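Tat-secreted protein Rv2525c (PDB 4PMQ) may act as a peptidoglycan hydrolase with glycosidase activity, and shows esterase activity toward p-nitrophenyl esters in vitro. Local coordinates at residues S128-V132 / I133-R137; S114-Q117 / Y118-I122. One frame throughout, in Å; residues are numbered along the deposited sequence.

Contact 1 (S128-V132 / I133-R137). With TLA (L(+)-tartaric acid), chain C.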
ATOM      1  N   SER A 128      -1.137 -11.261  11.910  1.00  6.70           N
ATOM      2  CA  SER A 128      -2.223 -11.949  11.176  1.00  7.35           C
ATOM      3  C   SER A 128      -1.992 -11.882   9.681  1.00  9.99           C
ATOM      4  O   SER A 128      -2.196 -12.889   8.988  1.00  9.95           O
ATOM      5  CB  SER A 128      -3.580 -11.354  11.514  1.00  9.61           C
ATOM      6  OG  SER A 128      -3.996 -11.845  12.770  1.00 10.61           O
ATOM      7  N   TRP A 129      -1.539 -10.705   9.157  1.00  6.58           N
ATOM      8  CA  TRP A 129      -1.201 -10.619   7.745  1.00  5.76           C
ATOM      9  C   TRP A 129      -0.126 -11.664   7.415  1.00  8.30           C
ATOM     10  O   TRP A 129      -0.270 -12.381   6.423  1.00  8.07           O
ATOM     11  CB  TRP A 129      -0.732  -9.208   7.377  1.00  5.64           C
ATOM     12  CG  TRP A 129      -1.870  -8.320   6.985  1.00  6.51           C
ATOM     13  CD1 TRP A 129      -2.667  -7.582   7.809  1.00  9.38           C
ATOM     14  CD2 TRP A 129      -2.355  -8.103   5.649  1.00  5.98           C
ATOM     15  NE1 TRP A 129      -3.602  -6.884   7.066  1.00  8.49           N
ATOM     16  CE2 TRP A 129      -3.458  -7.213   5.743  1.00 10.30           C
ATOM     17  CE3 TRP A 129      -1.980  -8.588   4.386  1.00  7.31           C
ATOM     18  CZ2 TRP A 129      -4.140  -6.746   4.611  1.00  9.90           C
ATOM     19  CZ3 TRP A 129      -2.663  -8.130   3.262  1.00  8.70           C
ATOM     20  CH2 TRP A 129      -3.717  -7.209   3.378  1.00  9.90           C
ATOM     21  N   GLU A 130       0.928 -11.778   8.273  1.00  4.67           N
ATOM     22  CA  GLU A 130       1.987 -12.780   8.034  1.00  3.79           C
ATOM     23  C   GLU A 130       1.440 -14.216   8.076  1.00  8.24           C
ATOM     24  O   GLU A 130       1.930 -15.085   7.348  1.00  8.90           O
ATOM     25  CB  GLU A 130       3.074 -12.643   9.078  1.00  3.92           C
ATOM     26  CG  GLU A 130       3.798 -11.293   8.950  1.00  6.37           C
ATOM     27  CD  GLU A 130       5.097 -11.309   9.741  1.00 16.10           C
ATOM     28  OE1 GLU A 130       5.175 -12.076  10.723  1.00 15.71           O
ATOM     29  OE2 GLU A 130       6.043 -10.577   9.370  1.00 11.26           O
ATOM     30  N   SER A 131       0.448 -14.458   8.923  1.00  7.52           N
ATOM     31  CA  SER A 131      -0.128 -15.784   9.047  1.00  7.09           C
ATOM     32  C   SER A 131      -1.004 -16.127   7.863  1.00 11.11           C
ATOM     33  O   SER A 131      -1.288 -17.305   7.670  1.00 15.64           O
ATOM     34  CB  SER A 131      -0.937 -15.915  10.330  1.00  7.69           C
ATOM     35  OG  SER A 131      -1.333 -17.278  10.490  1.00  8.64           O
ATOM     36  N   VAL A 132      -1.492 -15.129   7.124  1.00  5.64           N
ATOM     37  CA  VAL A 132      -2.389 -15.420   6.008  1.00  5.14           C
ATOM     38  C   VAL A 132      -1.590 -15.515   4.712  1.00 10.67           C
ATOM     39  O   VAL A 132      -1.693 -16.550   4.016  1.00 12.45           O
ATOM     40  CB  VAL A 132      -3.507 -14.355   5.905  1.00  7.75           C
ATOM     41  CG1 VAL A 132      -4.308 -14.530   4.612  1.00  7.52           C
ATOM     42  CG2 VAL A 132      -4.431 -14.426   7.132  1.00  7.16           C
ATOM     43  N   ILE A 133      -0.809 -14.449   4.383  1.00  6.11           N
ATOM     44  CA  ILE A 133      -0.061 -14.452   3.116  1.00  6.62           C
ATOM     45  C   ILE A 133       1.451 -14.745   3.281  1.00  9.72           C
ATOM     46  O   ILE A 133       2.124 -14.978   2.270  1.00 10.60           O
ATOM     47  CB  ILE A 133      -0.294 -13.124   2.346  1.00  8.02           C
ATOM     48  CG1 ILE A 133       0.263 -11.902   3.119  1.00  7.66           C
ATOM     49  CG2 ILE A 133      -1.773 -12.954   1.997  1.00  8.65           C
ATOM     50  CD1 ILE A 133       0.099 -10.578   2.278  1.00  9.50           C
ATOM     51  N   GLY A 134       1.963 -14.763   4.519  1.00  6.69           N
ATOM     52  CA  GLY A 134       3.375 -15.055   4.751  1.00  7.96           C
ATOM     53  C   GLY A 134       4.212 -13.831   5.056  1.00  9.55           C
ATOM     54  O   GLY A 134       3.949 -12.752   4.534  1.00  6.53           O
ATOM     55  N   HIS A 135       5.255 -14.009   5.893  1.00  6.47           N
ATOM     56  CA  HIS A 135       6.199 -12.957   6.233  1.00  6.66           C
ATOM     57  C   HIS A 135       6.751 -12.293   4.958  1.00  8.98           C
ATOM     58  O   HIS A 135       6.777 -11.056   4.870  1.00  9.38           O
ATOM     59  CB  HIS A 135       7.345 -13.555   7.050  1.00  7.42           C
ATOM     60  CG  HIS A 135       8.461 -12.587   7.305  1.00 10.83           C
ATOM     61  ND1 HIS A 135       8.321 -11.560   8.223  1.00 12.64           N
ATOM     62  CD2 HIS A 135       9.717 -12.557   6.797  1.00 12.31           C
ATOM     63  CE1 HIS A 135       9.478 -10.906   8.215  1.00 11.19           C
ATOM     64  NE2 HIS A 135      10.354 -11.475   7.379  1.00 11.62           N
ATOM     65  N   GLN A 136       7.201 -13.111   3.987  1.00  7.76           N
ATOM     66  CA  GLN A 136       7.820 -12.574   2.761  1.00  8.53           C
ATOM     67  C   GLN A 136       6.855 -11.695   1.926  1.00 11.06           C
ATOM     68  O   GLN A 136       7.324 -10.842   1.167  1.00 11.44           O
ATOM     69  CB  GLN A 136       8.378 -13.712   1.905  1.00 10.89           C
ATOM     70  CG  GLN A 136       9.736 -14.164   2.425  1.00 25.15           C
ATOM     71  CD  GLN A 136      10.427 -15.146   1.496  1.00 48.46           C
ATOM     72  OE1 GLN A 136      10.510 -14.950   0.282  1.00 46.41           O
ATOM     73  NE2 GLN A 136      10.983 -16.203   2.055  1.00 39.26           N
ATOM     74  N   ARG A 137       5.535 -11.886   2.086  1.00  6.99           N
ATOM     75  CA  ARG A 137       4.544 -11.127   1.324  1.00  6.21           C
ATOM     76  C   ARG A 137       3.953  -9.961   2.103  1.00 10.09           C
ATOM     77  O   ARG A 137       3.141  -9.234   1.555  1.00  9.44           O
ATOM     78  CB  ARG A 137       3.373 -12.040   0.900  1.00  5.58           C
ATOM     79  CG  ARG A 137       3.743 -13.106  -0.114  1.00  4.84           C
ATOM     80  CD  ARG A 137       2.448 -13.716  -0.671  1.00  6.27           C
ATOM     81  NE  ARG A 137       1.769 -12.769  -1.570  1.00  8.57           N
ATOM     82  CZ  ARG A 137       0.497 -12.872  -1.951  1.00 13.75           C
ATOM     83  NH1 ARG A 137      -0.276 -13.830  -1.458  1.00 11.64           N
ATOM     84  NH2 ARG A 137      -0.022 -11.987  -2.796  1.00  7.82           N
TER
HETATM   85  O1  TLA C 302       1.807 -18.032   0.776  1.00 19.57           O
HETATM   86  O11 TLA C 302       0.707 -19.506  -0.492  1.00 18.07           O
HETATM   87  C1  TLA C 302       0.885 -18.322   0.052  1.00 18.38           C
HETATM   88  C2  TLA C 302      -0.170 -17.283  -0.310  1.00 15.19           C
HETATM   89  O2  TLA C 302       0.157 -16.038   0.281  1.00 12.51           O
HETATM   90  C3  TLA C 302      -1.562 -17.721   0.156  1.00 15.35           C
HETATM   91  O3  TLA C 302      -1.563 -18.002   1.548  1.00 13.38           O
HETATM   92  C4  TLA C 302      -2.558 -16.623  -0.200  1.00 19.53           C
HETATM   93  O4  TLA C 302      -3.152 -16.075   0.821  1.00 18.41           O
HETATM   94  O41 TLA C 302      -2.783 -16.334  -1.365  1.00 25.33           O
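Glu130 OE2 is gripped by two donors. One is the ring of His135, whose ND1 donates to Glu130 OE2 over 2.7 Å in a fairly straight bond (161° at the hydrogen). The other is the backbone N of Gly156. Together they hold OE2 from two sides of the chain's fold, the helix end and a later loop. Carboxylate and imidazole stand nearly perpendicular, 84° apart. OE2 lies close to the plane of the ring, at its edge, but the ring nitrogen approaches from above the carboxylate plane. The Glu130 chain is extended beyond CG, which carries the acid out alongside His135.

Near the C-terminal end of helix 115-133 the backbone turns. Trp129 O accepts two backbone bonds, from Val132 N and from Ile133 N at 3.0 Å. Glu130 O receives a short but weak bond from Gly134 N. Gly134 has left helical geometry, with positive phi, a conformation suited to glycine. This is the alpha-to-beta connection of a TIM-barrel-like domain: the chain passes through a 3-10 segment, 135-137, into strand 138-142.

On the inner side, Ile133 CD1 meets the edge of the indole, 3.6 Å from Trp129 CE3. The two side chains run side by side. Ile133 holds CG1 between its backbone N and carbonyl carbon (chi1 64°), and its extended end reaches the six-membered ring. Trp129 NE1 is bonded to Tyr125 OH.

A tartrate, probably from the crystallisation liquor, sits at the helix end. Its O3 donates to Val132 O at 2.9 Å and its O2 to Ile133 O at 3.0 Å. Arg137 NH1 donates in turn to tartrate O2 over 2.8 Å, with that oxygen near the guanidinium plane. Arg137 NE is held by Ala103 O.

Contact 2 (S114-Q117 / Y118-I122)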
ATOM      1  N   SER A 114       0.905   5.586  18.763  1.00  7.52           N
ATOM      2  CA  SER A 114       1.778   5.508  19.924  1.00  7.50           C
ATOM      3  C   SER A 114       2.399   4.115  19.992  1.00 10.27           C
ATOM      4  O   SER A 114       1.846   3.157  19.404  1.00  8.79           O
ATOM      5  CB  SER A 114       0.977   5.738  21.194  1.00  9.04           C
ATOM      6  OG  SER A 114       0.043   4.664  21.312  1.00 11.15           O
ATOM      7  N   TYR A 115       3.460   3.960  20.829  1.00  9.31           N
ATOM      8  CA  TYR A 115       4.064   2.645  21.035  1.00  9.22           C
ATOM      9  C   TYR A 115       3.011   1.676  21.651  1.00 10.11           C
ATOM     10  O   TYR A 115       2.971   0.492  21.295  1.00  9.82           O
ATOM     11  CB  TYR A 115       5.305   2.771  21.932  1.00 10.84           C
ATOM     12  CG  TYR A 115       6.000   1.448  22.124  1.00 14.84           C
ATOM     13  CD1 TYR A 115       6.757   0.884  21.102  1.00 16.94           C
ATOM     14  CD2 TYR A 115       5.947   0.782  23.345  1.00 16.89           C
ATOM     15  CE1 TYR A 115       7.366  -0.361  21.259  1.00 20.69           C
ATOM     16  CE2 TYR A 115       6.598  -0.436  23.534  1.00 18.55           C
ATOM     17  CZ  TYR A 115       7.303  -1.008  22.487  1.00 31.81           C
ATOM     18  OH  TYR A 115       7.940  -2.213  22.661  1.00 37.15           O
ATOM     19  N   GLU A 116       2.126   2.200  22.521  1.00  8.33           N
ATOM     20  CA  GLU A 116       1.070   1.375  23.109  1.00  6.97           C
ATOM     21  C   GLU A 116       0.144   0.809  22.016  1.00 10.37           C
ATOM     22  O   GLU A 116      -0.217  -0.373  22.075  1.00  9.49           O
ATOM     23  CB  GLU A 116       0.275   2.226  24.126  1.00  8.39           C
ATOM     24  CG  GLU A 116      -0.898   1.531  24.776  1.00  9.77           C
ATOM     25  CD  GLU A 116      -2.174   1.592  23.955  1.00 20.77           C
ATOM     26  OE1 GLU A 116      -2.429   2.653  23.339  1.00 21.54           O
ATOM     27  OE2 GLU A 116      -2.937   0.597  23.943  1.00 12.86           O
ATOM     28  N   GLN A 117      -0.241   1.642  21.023  1.00  7.68           N
ATOM     29  CA  GLN A 117      -1.131   1.185  19.934  1.00  6.37           C
ATOM     30  C   GLN A 117      -0.411   0.172  19.072  1.00  7.98           C
ATOM     31  O   GLN A 117      -0.986  -0.837  18.695  1.00  7.64           O
ATOM     32  CB  GLN A 117      -1.617   2.378  19.103  1.00  8.05           C
ATOM     33  CG  GLN A 117      -2.641   3.195  19.898  1.00  8.65           C
ATOM     34  CD  GLN A 117      -2.958   4.496  19.197  1.00 16.60           C
ATOM     35  OE1 GLN A 117      -2.091   5.132  18.575  1.00 11.45           O
ATOM     36  NE2 GLN A 117      -4.210   4.902  19.282  1.00 15.04           N
ATOM     37  N   TYR A 118       0.859   0.416  18.808  1.00  6.50           N
ATOM     38  CA  TYR A 118       1.673  -0.495  17.992  1.00  6.06           C
ATOM     39  C   TYR A 118       1.757  -1.877  18.660  1.00  7.90           C
ATOM     40  O   TYR A 118       1.395  -2.894  18.046  1.00  7.73           O
ATOM     41  CB  TYR A 118       3.070   0.111  17.800  1.00  6.93           C
ATOM     42  CG  TYR A 118       4.029  -0.906  17.198  1.00  6.31           C
ATOM     43  CD1 TYR A 118       3.968  -1.240  15.842  1.00  8.41           C
ATOM     44  CD2 TYR A 118       4.974  -1.560  17.990  1.00  6.48           C
ATOM     45  CE1 TYR A 118       4.802  -2.227  15.298  1.00  9.17           C
ATOM     46  CE2 TYR A 118       5.801  -2.545  17.460  1.00  7.34           C
ATOM     47  CZ  TYR A 118       5.697  -2.893  16.117  1.00 10.06           C
ATOM     48  OH  TYR A 118       6.542  -3.843  15.594  1.00  8.28           O
ATOM     49  N   LYS A 119       2.224  -1.918  19.917  1.00  6.06           N
ATOM     50  CA  LYS A 119       2.402  -3.195  20.617  1.00  6.62           C
ATOM     51  C   LYS A 119       1.082  -3.928  20.866  1.00  9.55           C
ATOM     52  O   LYS A 119       1.026  -5.164  20.756  1.00  9.90           O
ATOM     53  CB  LYS A 119       3.135  -2.977  21.946  1.00  8.97           C
ATOM     54  CG  LYS A 119       3.554  -4.260  22.656  1.00 25.62           C
ATOM     55  CD  LYS A 119       4.777  -4.945  21.988  1.00 33.08           C
ATOM     56  CE  LYS A 119       4.859  -6.434  22.271  1.00 39.18           C
ATOM     57  NZ  LYS A 119       4.819  -6.746  23.728  1.00 43.71           N
ATOM     58  N   ASN A 120       0.043  -3.192  21.241  1.00  7.13           N
ATOM     59  CA  ASN A 120      -1.212  -3.851  21.602  1.00  5.89           C
ATOM     60  C   ASN A 120      -2.117  -4.197  20.427  1.00  9.07           C
ATOM     61  O   ASN A 120      -2.916  -5.143  20.547  1.00 10.63           O
ATOM     62  CB  ASN A 120      -1.982  -2.989  22.588  1.00  5.86           C
ATOM     63  CG  ASN A 120      -1.307  -2.839  23.942  1.00  7.18           C
ATOM     64  OD1 ASN A 120      -0.550  -3.717  24.376  1.00  6.50           O
ATOM     65  ND2 ASN A 120      -1.693  -1.782  24.700  1.00  6.38           N
ATOM     66  N   GLN A 121      -2.062  -3.414  19.343  1.00  5.51           N
ATOM     67  CA  GLN A 121      -2.991  -3.626  18.219  1.00  5.68           C
ATOM     68  C   GLN A 121      -2.277  -3.900  16.882  1.00  9.62           C
ATOM     69  O   GLN A 121      -2.631  -4.848  16.163  1.00  8.37           O
ATOM     70  CB  GLN A 121      -3.901  -2.393  18.078  1.00  7.00           C
ATOM     71  CG  GLN A 121      -4.837  -2.215  19.317  1.00 11.32           C
ATOM     72  CD  GLN A 121      -5.557  -0.880  19.369  1.00 27.19           C
ATOM     73  OE1 GLN A 121      -4.997   0.131  19.814  1.00 19.22           O
ATOM     74  NE2 GLN A 121      -6.849  -0.857  18.995  1.00 21.64           N
ATOM     75  N   ILE A 122      -1.300  -3.066  16.518  1.00  6.26           N
ATOM     76  CA  ILE A 122      -0.646  -3.211  15.196  1.00  5.69           C
ATOM     77  C   ILE A 122       0.190  -4.505  15.102  1.00  8.49           C
ATOM     78  O   ILE A 122       0.145  -5.146  14.061  1.00  7.44           O
ATOM     79  CB  ILE A 122       0.198  -1.960  14.848  1.00  7.24           C
ATOM     80  CG1 ILE A 122      -0.747  -0.748  14.753  1.00  7.85           C
ATOM     81  CG2 ILE A 122       0.955  -2.191  13.510  1.00  6.23           C
ATOM     82  CD1 ILE A 122       0.000   0.620  14.681  1.00  9.75           C
TER
HETATM   83  O   HOH W   1      -4.868  -0.488  22.555  1.00 19.57           O
HETATM   84  O   HOH W   2      -6.405   2.823  19.810  1.00 24.49           O
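Gln117 reaches Gln121 across the first turns of helix 115-133. It also forms a capping box with Ser114, the N-cap residue. Gln117 CB lies 4.1 Å from Gln121 OE1, and Gln117 CG lies 3.9 Å from Gln121 OE1. Gln117 CG lies opposite the carbonyl carbon (chi1 -72°), which aims the chain back toward the helix start, and the extended chain carries the amide to Ser114. At the tip, OE1 of Gln117 accepts from Ser114 N at 3.0 Å, and Ser114 OG accepts from Gln117 N in return. NE2 of Gln117 donates to a water that also donates to Gln121 OE1. The two glutamine amide planes are 53° apart.

The backbone O of Gln117 takes two donors, Gln121 N at 2.9 Å and Ile122 N at 3.1 Å. The second bond marks a wider pi-type turn at 118-122. The ring of Tyr118 meets that of Trp149, and its OH bonds to Asp153. Gln121 NE2 is held by Leu77 O.

Glu116 bends at chi2 (-85°), which brings its carboxylate over to Asn120, and the two side chains cross at about a right angle. A second water joins Glu116 OE2 to Gln121 OE1, weakly at the glutamine end. Asn120 ND2 donates to Glu116 OE2 over 2.8 Å, near its own amide plane and on the anti side of the carboxylate.

In the fold
Both contacts use helix 115-133. Contact 2 comes first along the chain, at the helix start, and contact 1 follows at its end, running into the turn before strand 138-142. Their centres are about 19 Å apart and their nearest atoms about 7 Å apart, so they do not touch. The helix links the parallel neighbours 105-108 and 138-142 in a beta-alpha-beta unit of the TIM-barrel-like, glycoside hydrolase-like domain. Contact 2 thus lies where the chain enters the helix and contact 1 at the passage into strand 138-142. Helix 79-96 and strand 105-108 pack against contact 1, while Trp149 of helix 144-153 packs against contact 2.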